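PDB 4OVJ: extracellular solute-binding protein family 1 from Alicyclobacillus acidocaldarius subsp. acidocaldarius, which probably binds a solute outside the cell membrane and hands it to an ABC transporter, as related extracellular solute-binding proteins do. Local coordinates for residues A[23-28]-A[307-312]; A[239-244]-A[261-266]; A[191-196]-A[289-294]. All blocks are in the same frame, centred on the assembly; numbering follows the deposited sequence.

Contact 1 (A[23-28]-A[307-312])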
loop_
_atom_site.group_PDB
_atom_site.type_symbol
_atom_site.label_atom_id
_atom_site.label_comp_id
_atom_site.label_asym_id
_atom_site.label_seq_id
_atom_site.Cartn_x
_atom_site.Cartn_y
_atom_site.Cartn_z
ATOM N N PRO A 23 12.286 3.345 37.273
ATOM C CA PRO A 23 11.324 2.486 37.943
ATOM C C PRO A 23 10.346 1.828 36.965
ATOM O O PRO A 23 10.010 2.396 35.917
ATOM C CB PRO A 23 10.582 3.433 38.889
ATOM C CG PRO A 23 11.470 4.603 39.052
ATOM C CD PRO A 23 12.263 4.721 37.796
ATOM N N VAL A 24 9.907 0.633 37.337
ATOM C CA VAL A 24 9.031 -0.158 36.527
ATOM C C VAL A 24 7.699 0.552 36.270
ATOM O O VAL A 24 7.140 1.213 37.151
ATOM C CB VAL A 24 8.822 -1.558 37.146
ATOM C CG1 VAL A 24 8.208 -1.463 38.531
ATOM C CG2 VAL A 24 7.966 -2.421 36.239
ATOM N N VAL A 25 7.240 0.458 35.024
ATOM C CA VAL A 25 5.935 0.994 34.626
ATOM C C VAL A 25 5.255 -0.015 33.732
ATOM O O VAL A 25 5.906 -0.916 33.203
ATOM C CB VAL A 25 6.046 2.351 33.874
ATOM C CG1 VAL A 25 6.842 3.368 34.683
ATOM C CG2 VAL A 25 6.631 2.178 32.484
ATOM N N THR A 26 3.949 0.151 33.567
ATOM C CA THR A 26 3.151 -0.639 32.647
ATOM C C THR A 26 2.506 0.258 31.593
ATOM O O THR A 26 1.902 1.293 31.921
ATOM C CB THR A 26 2.047 -1.399 33.392
ATOM O OG1 THR A 26 2.649 -2.284 34.333
ATOM C CG2 THR A 26 1.167 -2.201 32.424
ATOM N N LEU A 27 2.645 -0.152 30.335
ATOM C CA LEU A 27 1.985 0.492 29.202
ATOM C C LEU A 27 0.891 -0.414 28.696
ATOM O O LEU A 27 1.122 -1.613 28.528
ATOM C CB LEU A 27 2.959 0.699 28.042
ATOM C CG LEU A 27 4.198 1.540 28.312
ATOM C CD1 LEU A 27 5.193 1.415 27.171
ATOM C CD2 LEU A 27 3.804 2.991 28.496
ATOM N N THR A 28 -0.282 0.144 28.417
ATOM C CA THR A 28 -1.333 -0.600 27.704
ATOM C C THR A 28 -1.172 -0.391 26.193
ATOM O O THR A 28 -0.745 0.670 25.754
ATOM C CB THR A 28 -2.732 -0.136 28.135
ATOM O OG1 THR A 28 -2.778 1.288 28.108
ATOM C CG2 THR A 28 -3.037 -0.643 29.540
ATOM N N PRO A 307 5.230 8.873 28.562
ATOM C CA PRO A 307 5.617 9.116 27.174
ATOM C C PRO A 307 7.016 8.613 26.788
ATOM O O PRO A 307 7.190 8.164 25.659
ATOM C CB PRO A 307 5.495 10.636 27.028
ATOM C CG PRO A 307 5.640 11.173 28.413
ATOM C CD PRO A 307 5.028 10.136 29.310
ATOM N N GLN A 308 7.984 8.668 27.699
ATOM C CA GLN A 308 9.330 8.205 27.381
ATOM C C GLN A 308 9.345 6.700 27.119
ATOM O O GLN A 308 9.944 6.236 26.147
ATOM C CB GLN A 308 10.307 8.582 28.495
ATOM C CG GLN A 308 10.324 10.078 28.787
ATOM C CD GLN A 308 11.043 10.420 30.077
ATOM O OE1 GLN A 308 12.268 10.324 30.162
ATOM N NE2 GLN A 308 10.285 10.825 31.089
ATOM N N GLN A 309 8.664 5.940 27.968
ATOM C CA GLN A 309 8.592 4.485 27.792
ATOM C C GLN A 309 7.734 4.130 26.565
ATOM O O GLN A 309 8.026 3.172 25.856
ATOM C CB GLN A 309 8.059 3.816 29.046
ATOM C CG GLN A 309 8.991 3.903 30.252
ATOM C CD GLN A 309 8.761 5.124 31.130
ATOM O OE1 GLN A 309 8.131 6.107 30.727
ATOM N NE2 GLN A 309 9.257 5.050 32.364
ATOM N N ALA A 310 6.691 4.917 26.306
ATOM C CA ALA A 310 5.835 4.696 25.132
ATOM C C ALA A 310 6.646 4.875 23.843
ATOM O O ALA A 310 6.545 4.058 22.918
ATOM C CB ALA A 310 4.637 5.631 25.147
ATOM N N GLU A 311 7.464 5.925 23.800
ATOM C CA GLU A 311 8.343 6.167 22.664
ATOM C C GLU A 311 9.337 5.012 22.493
ATOM O O GLU A 311 9.579 4.567 21.384
ATOM C CB GLU A 311 9.122 7.478 22.819
ATOM C CG GLU A 311 8.313 8.764 22.745
ATOM C CD GLU A 311 9.171 9.996 23.077
ATOM O OE1 GLU A 311 10.426 9.954 22.948
ATOM O OE2 GLU A 311 8.600 11.027 23.466
ATOM N N LEU A 312 9.905 4.545 23.595
ATOM C CA LEU A 312 10.839 3.426 23.558
ATOM C C LEU A 312 10.174 2.157 22.994
ATOM O O LEU A 312 10.776 1.425 22.205
ATOM C CB LEU A 312 11.391 3.202 24.959
ATOM C CG LEU A 312 12.530 2.213 25.150
ATOM C CD1 LEU A 312 13.139 2.393 26.532
ATOM C CD2 LEU A 312 11.972 0.823 24.953
HETATM O O HOH W 1 10.281 1.996 33.237
#
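Val25 and Gln309 meet at about a right angle, the two methyls of the valine resting against the arm of the glutamine. Val25 CG2 lies 3.7 Å from Gln309 CG, while Val25 CG1 comes to 3.7 Å from Gln309 NE2, so that both the aliphatic part and the amide end are touched. Two residues on, Leu27 reaches past the base of this arm to the helix backbone: its CD1 sits 3.6 Å from Gln309 O, and its CD2 faces Ala310 CB at 4.3 Å. The helix is met here at its smallest side chain, and Leu27 CA and Ala310 CA are 7.0 Å apart. Such a helix laid over the open sheet of an alpha/beta lobe is a standard element of the periplasmic-binding-protein fold; helix 307-312 crosses strand 25-28 at -61°, with 9.2 Å between the axes. What turns the glutamine toward the start of the strand is the bend at chi2 (90°), which swings its amide sharply away from the line of CB and CG. There a water donates to Pro23 O at 2.7 Å and accepts a weak bond from Gln309 NE2 at 3.3 Å, a bridge from loop to helix. Farther out, Tyr306 touches both Val25 and Leu27 from the loop ahead of the helix, and Glu311 OE1 is bonded to Gly109 N. The strand itself is held in the sheet by backbone bonds from Val25 and Leu27 to His56, and from Leu27 to Gln58 as well.

Contact 2 (A[239-244]-A[261-266])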
loop_
_atom_site.group_PDB
_atom_site.type_symbol
_atom_site.label_atom_id
_atom_site.label_comp_id
_atom_site.label_asym_id
_atom_site.label_seq_id
_atom_site.Cartn_x
_atom_site.Cartn_y
_atom_site.Cartn_z
ATOM N N ILE A 239 -11.217 -12.709 -13.749
ATOM C CA ILE A 239 -10.230 -12.619 -12.682
ATOM C C ILE A 239 -10.886 -12.200 -11.370
ATOM O O ILE A 239 -11.431 -11.104 -11.276
ATOM C CB ILE A 239 -9.125 -11.606 -13.015
ATOM C CG1 ILE A 239 -8.423 -11.973 -14.318
ATOM C CG2 ILE A 239 -8.105 -11.547 -11.882
ATOM C CD1 ILE A 239 -7.512 -10.870 -14.839
ATOM N N LYS A 240 -10.801 -13.056 -10.359
ATOM C CA LYS A 240 -11.374 -12.753 -9.037
ATOM C C LYS A 240 -10.467 -11.856 -8.197
ATOM O O LYS A 240 -10.924 -10.914 -7.587
ATOM C CB LYS A 240 -11.673 -14.052 -8.292
ATOM C CG LYS A 240 -12.713 -14.916 -8.983
ATOM C CD LYS A 240 -12.935 -16.218 -8.226
ATOM C CE LYS A 240 -13.690 -17.265 -9.049
ATOM N NZ LYS A 240 -13.475 -18.591 -8.423
ATOM N N GLN A 241 -9.181 -12.173 -8.159
ATOM C CA GLN A 241 -8.198 -11.400 -7.398
ATOM C C GLN A 241 -6.836 -11.674 -7.995
ATOM O O GLN A 241 -6.605 -12.733 -8.568
ATOM C CB GLN A 241 -8.219 -11.823 -5.918
ATOM C CG GLN A 241 -7.297 -11.025 -4.990
ATOM C CD GLN A 241 -7.852 -9.656 -4.641
ATOM O OE1 GLN A 241 -7.278 -8.623 -5.004
ATOM N NE2 GLN A 241 -8.984 -9.640 -3.936
ATOM N N THR A 242 -5.916 -10.731 -7.846
ATOM C CA THR A 242 -4.528 -11.004 -8.157
ATOM C C THR A 242 -4.062 -12.257 -7.422
ATOM O O THR A 242 -4.352 -12.438 -6.231
ATOM C CB THR A 242 -3.647 -9.807 -7.755
ATOM O OG1 THR A 242 -4.001 -8.700 -8.574
ATOM C CG2 THR A 242 -2.176 -10.111 -7.923
ATOM N N ALA A 243 -3.346 -13.112 -8.144
ATOM C CA ALA A 243 -2.725 -14.314 -7.600
ATOM C C ALA A 243 -3.713 -15.460 -7.345
ATOM O O ALA A 243 -3.297 -16.541 -6.946
ATOM C CB ALA A 243 -1.915 -13.991 -6.349
ATOM N N ASP A 244 -5.000 -15.229 -7.625
ATOM C CA ASP A 244 -6.032 -16.277 -7.622
ATOM C C ASP A 244 -5.758 -17.209 -8.796
ATOM O O ASP A 244 -5.141 -16.795 -9.774
ATOM C CB ASP A 244 -7.415 -15.615 -7.825
ATOM C CG ASP A 244 -8.579 -16.552 -7.577
ATOM O OD1 ASP A 244 -8.894 -16.784 -6.387
ATOM O OD2 ASP A 244 -9.192 -17.049 -8.571
ATOM N N VAL A 261 3.204 -4.874 -4.581
ATOM C CA VAL A 261 4.421 -5.659 -4.546
ATOM C C VAL A 261 4.321 -6.874 -3.617
ATOM O O VAL A 261 4.972 -7.886 -3.864
ATOM C CB VAL A 261 5.658 -4.784 -4.222
ATOM C CG1 VAL A 261 5.676 -4.370 -2.759
ATOM C CG2 VAL A 261 6.931 -5.515 -4.600
ATOM N N ASN A 262 3.474 -6.784 -2.593
ATOM C CA ASN A 262 3.238 -7.872 -1.640
ATOM C C ASN A 262 2.817 -9.171 -2.300
ATOM O O ASN A 262 3.065 -10.250 -1.763
ATOM C CB ASN A 262 2.181 -7.468 -0.589
ATOM C CG ASN A 262 0.744 -7.527 -1.112
ATOM O OD1 ASN A 262 0.290 -6.635 -1.824
ATOM N ND2 ASN A 262 -0.001 -8.567 -0.713
ATOM N N TYR A 263 2.182 -9.065 -3.465
ATOM C CA TYR A 263 1.716 -10.236 -4.188
ATOM C C TYR A 263 2.833 -11.103 -4.751
ATOM O O TYR A 263 2.564 -12.234 -5.157
ATOM C CB TYR A 263 0.758 -9.844 -5.324
ATOM C CG TYR A 263 -0.630 -9.515 -4.853
ATOM C CD1 TYR A 263 -1.448 -10.498 -4.311
ATOM C CD2 TYR A 263 -1.141 -8.233 -4.971
ATOM C CE1 TYR A 263 -2.728 -10.211 -3.882
ATOM C CE2 TYR A 263 -2.427 -7.933 -4.536
ATOM C CZ TYR A 263 -3.210 -8.929 -3.993
ATOM O OH TYR A 263 -4.491 -8.667 -3.572
ATOM N N VAL A 264 4.077 -10.607 -4.794
ATOM C CA VAL A 264 5.135 -11.410 -5.402
ATOM C C VAL A 264 5.335 -12.744 -4.674
ATOM O O VAL A 264 5.638 -13.743 -5.319
ATOM C CB VAL A 264 6.479 -10.659 -5.567
ATOM C CG1 VAL A 264 7.136 -10.399 -4.231
ATOM C CG2 VAL A 264 7.429 -11.448 -6.469
ATOM N N VAL A 265 5.152 -12.771 -3.354
ATOM C CA VAL A 265 5.358 -14.019 -2.611
ATOM C C VAL A 265 4.314 -15.049 -3.034
ATOM O O VAL A 265 4.659 -16.181 -3.375
ATOM C CB VAL A 265 5.311 -13.798 -1.084
ATOM C CG1 VAL A 265 5.202 -15.127 -0.342
ATOM C CG2 VAL A 265 6.537 -13.016 -0.644
ATOM N N SER A 266 3.047 -14.644 -3.030
ATOM C CA SER A 266 1.951 -15.513 -3.467
ATOM C C SER A 266 2.116 -15.964 -4.911
ATOM O O SER A 266 1.984 -17.142 -5.208
ATOM C CB SER A 266 0.594 -14.811 -3.328
ATOM O OG SER A 266 0.327 -14.517 -1.978
#
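Thr242 lays its methyl over one face of the Tyr263 ring, CG2 standing 3.6 Å from the ring centroid and 17° off the normal, a CH-pi contact. The methyl can point there because CG2 is anti to the backbone N, which turns OG1 aside to bond Glu257 OE2. Asn262 ND2 lies over the opposite face, 4.2 Å above the ring plane, so the aromatic is sandwiched. At the phenol end Gln241, bent at chi2, brings OE1 to 3.1 Å from Tyr263 OH, with the amide and ring planes only 16° apart.

Thr242 and Ala243 are the two corner residues of a type II beta turn, closed by Asp244 N donating to Gln241 O at 3.1 Å. Ala243 takes the left-handed conformation (phi 76°) and presents CB both to Ser266 CB, at 4.0 Å, and to Tyr263 CD1, at 4.1 Å. An alanine in place of Tyr263 would lose the ring face under the threonine methyl and would probably leave the turn less firmly seated.

Asp247 steadies the turn further by accepting from Ala243 N. The loop thus lies against the first turn of helix 263-269, just beyond strand 256-260, while Val261 and Val264 pack on Leu277 of strand 275-278 and Val264 and Val265 touch helix 350-365.

Contact 3 (A[191-196]-A[289-294])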
loop_
_atom_site.group_PDB
_atom_site.type_symbol
_atom_site.label_atom_id
_atom_site.label_comp_id
_atom_site.label_asym_id
_atom_site.label_seq_id
_atom_site.Cartn_x
_atom_site.Cartn_y
_atom_site.Cartn_z
ATOM N N TRP A 191 -1.895 6.865 -12.413
ATOM C CA TRP A 191 -1.927 7.657 -13.645
ATOM C C TRP A 191 -2.357 9.098 -13.411
ATOM O O TRP A 191 -1.727 10.026 -13.911
ATOM C CB TRP A 191 -2.872 6.973 -14.646
ATOM C CG TRP A 191 -2.986 7.614 -16.000
ATOM C CD1 TRP A 191 -3.777 8.661 -16.340
ATOM C CD2 TRP A 191 -2.325 7.203 -17.202
ATOM N NE1 TRP A 191 -3.644 8.942 -17.678
ATOM C CE2 TRP A 191 -2.764 8.056 -18.233
ATOM C CE3 TRP A 191 -1.428 6.172 -17.511
ATOM C CZ2 TRP A 191 -2.322 7.926 -19.552
ATOM C CZ3 TRP A 191 -0.976 6.050 -18.832
ATOM C CH2 TRP A 191 -1.422 6.924 -19.824
ATOM N N ALA A 192 -3.428 9.281 -12.651
ATOM C CA ALA A 192 -3.923 10.616 -12.372
ATOM C C ALA A 192 -2.856 11.442 -11.677
ATOM O O ALA A 192 -2.642 12.596 -12.036
ATOM C CB ALA A 192 -5.171 10.574 -11.523
ATOM N N ARG A 193 -2.189 10.848 -10.694
ATOM C CA ARG A 193 -1.134 11.556 -9.953
ATOM C C ARG A 193 0.015 11.973 -10.877
ATOM O O ARG A 193 0.567 13.063 -10.735
ATOM C CB ARG A 193 -0.629 10.708 -8.794
ATOM C CG ARG A 193 -1.575 10.689 -7.594
ATOM C CD ARG A 193 -1.244 9.549 -6.646
ATOM N NE ARG A 193 0.174 9.509 -6.246
ATOM C CZ ARG A 193 0.714 10.073 -5.155
ATOM N NH1 ARG A 193 -0.010 10.771 -4.287
ATOM N NH2 ARG A 193 2.017 9.941 -4.929
ATOM N N GLN A 194 0.341 11.125 -11.855
ATOM C CA GLN A 194 1.367 11.477 -12.842
ATOM C C GLN A 194 0.987 12.695 -13.681
ATOM O O GLN A 194 1.854 13.385 -14.209
ATOM C CB GLN A 194 1.647 10.327 -13.783
ATOM C CG GLN A 194 2.168 9.088 -13.123
ATOM C CD GLN A 194 2.339 7.964 -14.106
ATOM O OE1 GLN A 194 1.456 7.702 -14.926
ATOM N NE2 GLN A 194 3.495 7.318 -14.063
ATOM N N HIS A 195 -0.315 12.924 -13.831
ATOM C CA HIS A 195 -0.834 14.049 -14.589
ATOM C C HIS A 195 -1.179 15.243 -13.716
ATOM O O HIS A 195 -1.899 16.138 -14.152
ATOM C CB HIS A 195 -2.033 13.589 -15.417
ATOM C CG HIS A 195 -1.635 12.674 -16.526
ATOM N ND1 HIS A 195 -1.315 11.351 -16.325
ATOM C CD2 HIS A 195 -1.417 12.920 -17.837
ATOM C CE1 HIS A 195 -0.952 10.808 -17.473
ATOM N NE2 HIS A 195 -1.007 11.741 -18.405
ATOM N N GLY A 196 -0.628 15.274 -12.504
ATOM C CA GLY A 196 -0.809 16.403 -11.596
ATOM C C GLY A 196 -2.197 16.470 -11.002
ATOM O O GLY A 196 -2.618 17.513 -10.503
ATOM N N GLY A 289 3.976 9.454 -9.938
ATOM C CA GLY A 289 2.751 8.811 -9.495
ATOM C C GLY A 289 2.897 7.955 -8.257
ATOM O O GLY A 289 1.933 7.772 -7.507
ATOM N N LEU A 290 4.085 7.394 -8.044
ATOM C CA LEU A 290 4.239 6.367 -7.030
ATOM C C LEU A 290 4.129 6.961 -5.632
ATOM O O LEU A 290 4.632 8.047 -5.366
ATOM C CB LEU A 290 5.581 5.671 -7.183
ATOM C CG LEU A 290 5.744 4.319 -6.484
ATOM C CD1 LEU A 290 4.785 3.271 -7.045
ATOM C CD2 LEU A 290 7.193 3.860 -6.618
ATOM N N TYR A 291 3.455 6.226 -4.764
ATOM C CA TYR A 291 3.394 6.507 -3.331
ATOM C C TYR A 291 3.584 5.192 -2.599
ATOM O O TYR A 291 3.389 4.110 -3.160
ATOM C CB TYR A 291 2.048 7.117 -2.932
ATOM C CG TYR A 291 0.860 6.257 -3.310
ATOM C CD1 TYR A 291 0.356 6.262 -4.609
ATOM C CD2 TYR A 291 0.279 5.397 -2.387
ATOM C CE1 TYR A 291 -0.711 5.451 -4.974
ATOM C CE2 TYR A 291 -0.793 4.596 -2.738
ATOM C CZ TYR A 291 -1.271 4.614 -4.039
ATOM O OH TYR A 291 -2.331 3.815 -4.389
ATOM N N ILE A 292 3.953 5.299 -1.339
ATOM C CA ILE A 292 4.018 4.159 -0.448
ATOM C C ILE A 292 2.757 4.184 0.399
ATOM O O ILE A 292 2.448 5.187 1.019
ATOM C CB ILE A 292 5.257 4.219 0.471
ATOM C CG1 ILE A 292 6.525 4.535 -0.321
ATOM C CG2 ILE A 292 5.405 2.912 1.229
ATOM C CD1 ILE A 292 6.823 3.582 -1.451
ATOM N N LYS A 293 2.042 3.074 0.435
ATOM C CA LYS A 293 0.824 2.989 1.224
ATOM C C LYS A 293 1.211 2.513 2.619
ATOM O O LYS A 293 1.809 1.456 2.755
ATOM C CB LYS A 293 -0.132 1.992 0.587
ATOM C CG LYS A 293 -1.462 1.831 1.304
ATOM C CD LYS A 293 -2.358 0.869 0.531
ATOM C CE LYS A 293 -3.481 0.343 1.402
ATOM N NZ LYS A 293 -4.508 1.391 1.617
ATOM N N PRO A 294 0.888 3.300 3.661
ATOM C CA PRO A 294 1.104 2.827 5.022
ATOM C C PRO A 294 0.037 1.808 5.407
ATOM O O PRO A 294 -1.163 2.077 5.278
ATOM C CB PRO A 294 0.991 4.107 5.847
ATOM C CG PRO A 294 0.007 4.938 5.094
ATOM C CD PRO A 294 0.181 4.602 3.635
HETATM O O HOH W 2 5.441 8.129 -12.130
#
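Helix 185-194 ends in a Schellman motif with Gly196, at positive phi, as its C-prime residue, and its last turn brings Gln194 CA within 4.5 Å of Gly289 CA in the incoming loop. Arg193 carries the contact. Bent at chi3, it directs NE to Gly289 O at 2.8 Å along a nearly straight bond (163°); the carbonyl oxygen lies close to the guanidinium plane, though the donor stands 36° above the plane of the carbonyl. NH2 adds a weak bond to Leu290 O at 3.3 Å and a second weak one to Gly289 O. Tyr291 comes over one face of the guanidinium, its CD1 3.5 Å above the plane, with the two flat groups 69° apart, a steep crossing rather than a stack. NH1 has its own partners, a salt bridge to Asp370 and a bond to Pro368 O, so several directions of the buried cation are gripped at once, and the aspartate would be expected to offset its charge.

Gln194 passes Gly289 so closely that a CB on the glycine would lie 2.7 Å from Gln194 CG, a clash. A water accepts from Gln194 NE2 at 2.9 Å and from Gly289 N at 3.0 Å; the amide also bonds through OE1 to Trp160 and through NE2 to Pro281 O. Just past the helix, His195 folds back one turn, its ND1 donating to Trp191 O at 2.8 Å, and CE1 of the imidazole lies over the indole.

Arg193 thus ties the end of helix 185-194 to the loop that leads into strand 293-300, which pairs with both 84-87 and 128-144, consistent with a strand linking the two lobes of the solute-binding-protein fold.

Overall arrangement
From the N terminus, strand 25-31 meets its partner in contact 1 only at helix 307-319, which closes a loop of 278 residues. Inside it, helix 185-194 opens contact 3, whose other half, 289-294, arrives 92 residues later. Contact 2 is nested deeper still: 239-244 and 261-266 close a short loop around strand 256-260. The three closures nest without crossing. Contacts 2 and 3, their centres about 21 Å apart, probably belong to one lobe, contact 3 close to the junction, and contact 1 to the other, about 40 Å from contact 2 between centres. Strand 293-300, which begins within contact 3, is followed by the helix of contact 1, and strands 25-31 and 293-300 belong to the same mixed sheet.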